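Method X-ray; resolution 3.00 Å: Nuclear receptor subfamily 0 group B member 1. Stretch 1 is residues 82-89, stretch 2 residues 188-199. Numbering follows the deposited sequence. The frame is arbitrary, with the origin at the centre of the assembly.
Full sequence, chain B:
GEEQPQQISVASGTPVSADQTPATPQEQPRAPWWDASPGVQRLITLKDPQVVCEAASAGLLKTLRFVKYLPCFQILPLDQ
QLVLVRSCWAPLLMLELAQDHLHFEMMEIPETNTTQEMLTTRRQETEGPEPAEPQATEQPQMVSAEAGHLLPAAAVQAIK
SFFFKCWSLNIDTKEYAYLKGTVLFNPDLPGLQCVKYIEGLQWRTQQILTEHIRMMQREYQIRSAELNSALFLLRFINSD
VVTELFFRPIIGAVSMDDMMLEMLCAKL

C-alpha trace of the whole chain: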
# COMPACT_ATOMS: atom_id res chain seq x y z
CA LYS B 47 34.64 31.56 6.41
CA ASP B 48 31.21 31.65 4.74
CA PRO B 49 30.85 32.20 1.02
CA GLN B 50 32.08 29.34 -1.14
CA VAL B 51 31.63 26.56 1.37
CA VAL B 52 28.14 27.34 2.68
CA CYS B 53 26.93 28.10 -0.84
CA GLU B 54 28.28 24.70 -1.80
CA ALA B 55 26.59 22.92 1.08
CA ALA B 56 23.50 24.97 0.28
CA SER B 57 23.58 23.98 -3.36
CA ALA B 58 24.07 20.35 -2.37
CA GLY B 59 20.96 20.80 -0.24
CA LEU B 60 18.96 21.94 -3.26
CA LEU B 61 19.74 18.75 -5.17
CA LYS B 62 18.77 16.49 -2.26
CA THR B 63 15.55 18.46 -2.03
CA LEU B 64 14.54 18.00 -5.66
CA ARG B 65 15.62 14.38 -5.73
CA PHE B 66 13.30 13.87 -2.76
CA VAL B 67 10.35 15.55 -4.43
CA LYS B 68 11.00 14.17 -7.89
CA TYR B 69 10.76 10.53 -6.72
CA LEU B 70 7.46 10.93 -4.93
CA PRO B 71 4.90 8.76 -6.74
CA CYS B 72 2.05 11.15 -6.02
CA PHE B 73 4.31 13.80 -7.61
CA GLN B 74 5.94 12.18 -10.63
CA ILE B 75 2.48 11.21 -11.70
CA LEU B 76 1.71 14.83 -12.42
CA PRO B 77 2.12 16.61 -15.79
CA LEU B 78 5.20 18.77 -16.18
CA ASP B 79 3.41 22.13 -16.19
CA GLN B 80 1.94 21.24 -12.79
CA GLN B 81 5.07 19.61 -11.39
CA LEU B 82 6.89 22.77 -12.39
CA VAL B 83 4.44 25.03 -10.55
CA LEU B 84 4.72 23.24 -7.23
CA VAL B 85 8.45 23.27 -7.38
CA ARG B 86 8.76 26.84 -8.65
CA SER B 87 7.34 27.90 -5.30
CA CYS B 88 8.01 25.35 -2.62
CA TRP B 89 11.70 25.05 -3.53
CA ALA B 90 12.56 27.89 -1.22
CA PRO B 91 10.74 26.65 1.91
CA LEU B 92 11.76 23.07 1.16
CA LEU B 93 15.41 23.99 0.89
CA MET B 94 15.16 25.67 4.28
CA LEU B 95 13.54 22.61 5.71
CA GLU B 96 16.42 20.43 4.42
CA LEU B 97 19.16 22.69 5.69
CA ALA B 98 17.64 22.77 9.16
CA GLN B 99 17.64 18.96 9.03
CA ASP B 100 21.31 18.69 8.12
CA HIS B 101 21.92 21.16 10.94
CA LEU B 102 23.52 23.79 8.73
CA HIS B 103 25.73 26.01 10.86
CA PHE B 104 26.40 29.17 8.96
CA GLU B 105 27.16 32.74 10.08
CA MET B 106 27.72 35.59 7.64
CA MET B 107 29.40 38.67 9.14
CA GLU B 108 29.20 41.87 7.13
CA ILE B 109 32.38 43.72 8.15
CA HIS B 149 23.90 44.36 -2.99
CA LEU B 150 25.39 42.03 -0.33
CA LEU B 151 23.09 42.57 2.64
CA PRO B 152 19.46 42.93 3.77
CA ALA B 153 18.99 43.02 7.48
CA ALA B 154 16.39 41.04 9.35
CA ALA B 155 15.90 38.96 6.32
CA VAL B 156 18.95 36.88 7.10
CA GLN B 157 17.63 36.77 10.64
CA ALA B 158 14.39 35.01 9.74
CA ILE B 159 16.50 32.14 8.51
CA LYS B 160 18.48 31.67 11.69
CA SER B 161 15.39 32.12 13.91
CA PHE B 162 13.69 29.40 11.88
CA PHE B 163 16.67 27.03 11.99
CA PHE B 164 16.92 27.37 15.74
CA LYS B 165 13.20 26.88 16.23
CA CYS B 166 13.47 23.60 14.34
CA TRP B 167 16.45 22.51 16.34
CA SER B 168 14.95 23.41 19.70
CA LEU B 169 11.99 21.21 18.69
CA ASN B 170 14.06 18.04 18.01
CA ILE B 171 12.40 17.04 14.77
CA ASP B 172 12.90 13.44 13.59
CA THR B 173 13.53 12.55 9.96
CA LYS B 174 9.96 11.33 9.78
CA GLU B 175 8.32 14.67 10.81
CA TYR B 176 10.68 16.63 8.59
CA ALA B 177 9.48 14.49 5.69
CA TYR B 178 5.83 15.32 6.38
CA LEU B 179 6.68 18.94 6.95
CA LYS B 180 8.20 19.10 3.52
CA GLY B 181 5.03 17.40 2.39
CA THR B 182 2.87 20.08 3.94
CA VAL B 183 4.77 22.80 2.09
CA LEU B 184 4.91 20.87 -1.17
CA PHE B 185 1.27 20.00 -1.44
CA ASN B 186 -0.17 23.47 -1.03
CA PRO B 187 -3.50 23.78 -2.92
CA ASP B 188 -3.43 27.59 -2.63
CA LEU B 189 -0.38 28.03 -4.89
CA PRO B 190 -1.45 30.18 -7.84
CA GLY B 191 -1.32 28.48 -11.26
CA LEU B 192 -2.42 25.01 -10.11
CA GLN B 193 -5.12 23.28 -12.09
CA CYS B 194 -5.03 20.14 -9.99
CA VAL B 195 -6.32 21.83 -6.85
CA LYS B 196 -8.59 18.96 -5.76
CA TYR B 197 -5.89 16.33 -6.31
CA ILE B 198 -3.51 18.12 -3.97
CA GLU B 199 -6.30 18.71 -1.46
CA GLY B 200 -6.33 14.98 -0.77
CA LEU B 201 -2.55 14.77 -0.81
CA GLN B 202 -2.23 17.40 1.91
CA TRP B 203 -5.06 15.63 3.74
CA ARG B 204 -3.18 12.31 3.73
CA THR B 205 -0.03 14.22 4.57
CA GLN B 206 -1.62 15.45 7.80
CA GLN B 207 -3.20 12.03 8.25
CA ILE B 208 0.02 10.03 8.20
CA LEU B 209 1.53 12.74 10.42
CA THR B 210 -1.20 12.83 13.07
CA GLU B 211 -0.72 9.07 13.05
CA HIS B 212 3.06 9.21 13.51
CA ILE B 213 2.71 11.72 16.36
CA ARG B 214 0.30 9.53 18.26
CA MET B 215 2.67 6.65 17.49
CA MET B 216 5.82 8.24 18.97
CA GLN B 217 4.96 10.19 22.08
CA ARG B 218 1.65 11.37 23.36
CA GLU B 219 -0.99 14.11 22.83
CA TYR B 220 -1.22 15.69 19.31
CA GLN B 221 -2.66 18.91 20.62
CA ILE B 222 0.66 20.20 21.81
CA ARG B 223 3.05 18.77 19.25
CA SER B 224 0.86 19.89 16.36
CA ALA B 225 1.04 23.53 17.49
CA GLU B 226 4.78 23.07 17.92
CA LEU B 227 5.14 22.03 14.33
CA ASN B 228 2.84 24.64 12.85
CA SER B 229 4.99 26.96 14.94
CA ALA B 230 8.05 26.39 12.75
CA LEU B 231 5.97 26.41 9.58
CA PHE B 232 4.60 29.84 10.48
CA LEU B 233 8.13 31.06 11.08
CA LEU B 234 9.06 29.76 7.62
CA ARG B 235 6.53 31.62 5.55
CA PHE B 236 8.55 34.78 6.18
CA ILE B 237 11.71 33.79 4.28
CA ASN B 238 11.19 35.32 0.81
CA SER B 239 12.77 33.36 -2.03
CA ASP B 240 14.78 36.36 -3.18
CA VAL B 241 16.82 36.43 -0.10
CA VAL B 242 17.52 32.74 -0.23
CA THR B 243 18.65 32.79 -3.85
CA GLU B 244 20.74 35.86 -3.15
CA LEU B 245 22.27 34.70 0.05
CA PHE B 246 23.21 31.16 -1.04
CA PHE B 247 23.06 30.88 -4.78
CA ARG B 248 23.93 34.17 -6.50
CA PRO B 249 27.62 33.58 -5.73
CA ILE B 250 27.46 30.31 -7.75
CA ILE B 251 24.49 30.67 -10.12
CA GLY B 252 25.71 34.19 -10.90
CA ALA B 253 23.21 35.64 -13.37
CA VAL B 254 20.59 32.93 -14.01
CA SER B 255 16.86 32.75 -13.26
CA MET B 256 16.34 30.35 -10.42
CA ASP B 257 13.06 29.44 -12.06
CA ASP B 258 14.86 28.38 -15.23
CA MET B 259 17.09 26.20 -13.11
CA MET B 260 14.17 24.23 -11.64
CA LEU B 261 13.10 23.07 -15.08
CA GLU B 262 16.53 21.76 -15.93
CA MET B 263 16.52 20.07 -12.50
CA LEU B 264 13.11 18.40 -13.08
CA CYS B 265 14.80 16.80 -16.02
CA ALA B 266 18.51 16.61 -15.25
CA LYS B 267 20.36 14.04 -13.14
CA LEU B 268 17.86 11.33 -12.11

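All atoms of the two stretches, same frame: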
# COMPACT_ATOMS: atom_id res chain seq x y z
N LEU B 82 6.03 21.62 -12.34
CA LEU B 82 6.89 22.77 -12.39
C LEU B 82 6.37 23.83 -11.44
O LEU B 82 7.15 24.42 -10.70
CB LEU B 82 6.94 23.30 -13.81
CG LEU B 82 7.92 24.45 -14.01
CD1 LEU B 82 9.31 24.00 -13.63
CD2 LEU B 82 7.86 24.93 -15.44
N VAL B 83 5.06 24.06 -11.46
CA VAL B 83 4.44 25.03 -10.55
C VAL B 83 4.86 24.76 -9.11
O VAL B 83 5.55 25.58 -8.47
CB VAL B 83 2.91 24.95 -10.63
CG1 VAL B 83 2.28 25.77 -9.54
CG2 VAL B 83 2.45 25.45 -11.95
N LEU B 84 4.43 23.62 -8.60
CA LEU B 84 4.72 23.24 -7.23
C LEU B 84 6.14 23.61 -6.88
O LEU B 84 6.40 24.39 -5.96
CB LEU B 84 4.53 21.74 -7.08
CG LEU B 84 3.09 21.26 -7.15
CD1 LEU B 84 3.03 19.77 -6.99
CD2 LEU B 84 2.29 21.93 -6.07
N VAL B 85 7.05 23.05 -7.63
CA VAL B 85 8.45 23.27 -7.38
C VAL B 85 8.90 24.74 -7.52
O VAL B 85 9.75 25.22 -6.79
CB VAL B 85 9.23 22.39 -8.33
CG1 VAL B 85 10.68 22.43 -7.99
CG2 VAL B 85 8.69 20.98 -8.23
N ARG B 86 8.33 25.47 -8.46
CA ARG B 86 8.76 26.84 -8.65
C ARG B 86 8.40 27.71 -7.46
O ARG B 86 8.77 28.89 -7.43
CB ARG B 86 8.23 27.41 -9.96
CG ARG B 86 8.98 26.88 -11.16
CD ARG B 86 8.86 27.75 -12.39
NE ARG B 86 9.85 27.34 -13.39
CZ ARG B 86 9.90 27.80 -14.64
NH1 ARG B 86 9.01 28.68 -15.06
NH2 ARG B 86 10.85 27.37 -15.47
N SER B 87 7.69 27.14 -6.49
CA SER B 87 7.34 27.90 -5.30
C SER B 87 7.96 27.30 -4.06
O SER B 87 8.73 27.96 -3.35
CB SER B 87 5.83 27.97 -5.13
OG SER B 87 5.25 28.40 -6.34
N CYS B 88 7.64 26.04 -3.83
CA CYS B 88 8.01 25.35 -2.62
C CYS B 88 9.51 25.17 -2.47
O CYS B 88 9.99 24.89 -1.38
CB CYS B 88 7.31 24.00 -2.57
SG CYS B 88 5.54 24.11 -2.78
N TRP B 89 10.26 25.34 -3.55
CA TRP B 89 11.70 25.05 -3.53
C TRP B 89 12.41 25.83 -2.45
O TRP B 89 13.35 25.34 -1.82
CB TRP B 89 12.35 25.29 -4.89
CG TRP B 89 12.59 26.69 -5.23
CD1 TRP B 89 11.86 27.48 -6.07
CD2 TRP B 89 13.64 27.48 -4.73
NE1 TRP B 89 12.41 28.74 -6.12
CE2 TRP B 89 13.50 28.76 -5.30
CE3 TRP B 89 14.70 27.25 -3.84
CZ2 TRP B 89 14.39 29.80 -5.01
CZ3 TRP B 89 15.57 28.28 -3.56
CH2 TRP B 89 15.42 29.54 -4.14
N ASP B 188 -3.22 26.15 -2.46
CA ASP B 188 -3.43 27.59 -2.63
C ASP B 188 -2.49 28.20 -3.67
O ASP B 188 -2.82 29.22 -4.27
CB ASP B 188 -3.27 28.30 -1.29
CG ASP B 188 -4.31 27.87 -0.28
OD1 ASP B 188 -5.46 27.60 -0.69
OD2 ASP B 188 -3.98 27.81 0.93
N LEU B 189 -1.34 27.58 -3.87
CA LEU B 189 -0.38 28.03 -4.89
C LEU B 189 -1.10 28.47 -6.17
O LEU B 189 -1.96 27.78 -6.68
CB LEU B 189 0.68 26.95 -5.15
CG LEU B 189 1.49 26.40 -3.95
CD1 LEU B 189 2.39 25.26 -4.38
CD2 LEU B 189 2.31 27.46 -3.21
N PRO B 190 -0.78 29.66 -6.65
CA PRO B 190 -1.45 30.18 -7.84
C PRO B 190 -0.91 29.51 -9.09
O PRO B 190 0.30 29.34 -9.16
CB PRO B 190 -1.06 31.67 -7.83
CG PRO B 190 -0.62 31.95 -6.42
CD PRO B 190 0.02 30.68 -5.96
N GLY B 191 -1.77 29.14 -10.04
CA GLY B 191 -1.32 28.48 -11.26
C GLY B 191 -1.65 26.99 -11.33
O GLY B 191 -1.59 26.38 -12.40
N LEU B 192 -1.99 26.41 -10.18
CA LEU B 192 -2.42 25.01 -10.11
C LEU B 192 -3.71 24.82 -10.89
O LEU B 192 -4.54 25.73 -10.99
CB LEU B 192 -2.67 24.58 -8.67
CG LEU B 192 -1.44 24.49 -7.76
CD1 LEU B 192 -1.79 23.97 -6.37
CD2 LEU B 192 -0.38 23.63 -8.40
N GLN B 193 -3.87 23.63 -11.44
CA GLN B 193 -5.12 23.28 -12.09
C GLN B 193 -5.59 21.97 -11.51
O GLN B 193 -6.68 21.50 -11.81
CB GLN B 193 -4.93 23.18 -13.61
CG GLN B 193 -4.38 24.46 -14.21
CD GLN B 193 -3.93 24.28 -15.64
OE1 GLN B 193 -4.35 23.33 -16.32
NE2 GLN B 193 -3.07 25.19 -16.12
N CYS B 194 -4.75 21.40 -10.65
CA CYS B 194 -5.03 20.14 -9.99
C CYS B 194 -5.32 20.37 -8.52
O CYS B 194 -4.95 19.56 -7.69
CB CYS B 194 -3.85 19.18 -10.12
SG CYS B 194 -2.26 19.89 -9.67
N VAL B 195 -5.99 21.47 -8.22
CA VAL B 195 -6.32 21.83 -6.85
C VAL B 195 -6.86 20.64 -6.04
O VAL B 195 -6.31 20.30 -4.99
CB VAL B 195 -7.33 23.01 -6.80
CG1 VAL B 195 -7.67 23.37 -5.38
CG2 VAL B 195 -6.76 24.22 -7.52
N LYS B 196 -7.92 20.01 -6.53
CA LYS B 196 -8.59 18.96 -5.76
C LYS B 196 -7.67 17.78 -5.48
O LYS B 196 -7.73 17.19 -4.41
CB LYS B 196 -9.88 18.52 -6.44
CG LYS B 196 -11.06 19.47 -6.22
CD LYS B 196 -12.27 19.12 -7.10
CE LYS B 196 -11.99 19.38 -8.58
NZ LYS B 196 -13.12 18.98 -9.47
N TYR B 197 -6.82 17.45 -6.44
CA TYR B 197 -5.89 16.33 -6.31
C TYR B 197 -4.96 16.53 -5.14
O TYR B 197 -4.71 15.61 -4.37
CB TYR B 197 -5.06 16.16 -7.58
CG TYR B 197 -3.90 15.19 -7.44
CD1 TYR B 197 -4.10 13.90 -7.00
CD2 TYR B 197 -2.61 15.57 -7.79
CE1 TYR B 197 -3.03 13.01 -6.90
CE2 TYR B 197 -1.54 14.68 -7.68
CZ TYR B 197 -1.75 13.41 -7.24
OH TYR B 197 -0.68 12.53 -7.14
N ILE B 198 -4.43 17.74 -5.04
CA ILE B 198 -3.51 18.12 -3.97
C ILE B 198 -4.23 18.26 -2.62
O ILE B 198 -3.65 17.98 -1.57
CB ILE B 198 -2.78 19.41 -4.32
CG1 ILE B 198 -2.07 19.25 -5.65
CG2 ILE B 198 -1.80 19.76 -3.24
CD1 ILE B 198 -1.16 20.33 -5.98
N GLU B 199 -5.48 18.70 -2.66
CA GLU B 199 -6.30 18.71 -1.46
C GLU B 199 -6.08 17.40 -0.71
O GLU B 199 -5.59 17.40 0.42
CB GLU B 199 -7.78 18.84 -1.84
CG GLU B 199 -8.20 20.21 -2.35
CD GLU B 199 -8.53 21.17 -1.24
OE1 GLU B 199 -9.39 22.05 -1.46
OE2 GLU B 199 -7.95 21.05 -0.15

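Residues 82-89 form a stretch of helix that runs through both ends of the segment, and residues 188-199 lie against it first as a loop and then as the start of a second helix. The backbones come closest at Val83 and Gly191, whose CA atoms are 6.8 Å apart. No hydrogen bond crosses between the stretches; they are held by apolar packing, which buries 308 Å² in total.

Leu189 is the residue with the most surface covered by the other stretch, 75 Å². Its CB points toward the helix, and an m,t rotamer extends the side chain so that Leu189 CD1 lies 3.7 Å from both Cys88 SG and Leu84 CD2; the closest approach to Ser87 CB is from Leu189 CD2, at 4.0 Å. The m rotamer of Cys88 leaves its sulfur within reach of Leu189 CD1.

Leu84 leaves its helix sideways, yet the m,t conformation carries its end to the other stretch, where CD2 serves as a common meeting point, touching Leu189 CD1, Leu192 CD2 at 3.9 Å and Ile198 CD1 at 3.8 Å. Leu192 and Ile198 are also m,t. Leu192, likewise set sideways, depends on that extension to bring CD2 inward, whereas Ile198 already points toward the helix from the first turn of its own helix.

Val83, with chi1 t, points toward the loop and spreads its methyls along it. CG1 packs 3.6 Å from Leu192 CD2, and CG2 lies 4.2 Å from Gly191 O.

The loop bends here through a type II turn from Leu189 to Leu192. The CA-to-CB bond of Pro190 points away from the helix, and Gly191 adopts phi/psi of 107/-16, at which a CB would be jammed against the carbonyl oxygen of Pro190. The backbone alone thus calls for glycine, and the turn brings both Leu189 and Leu192 to Leu84.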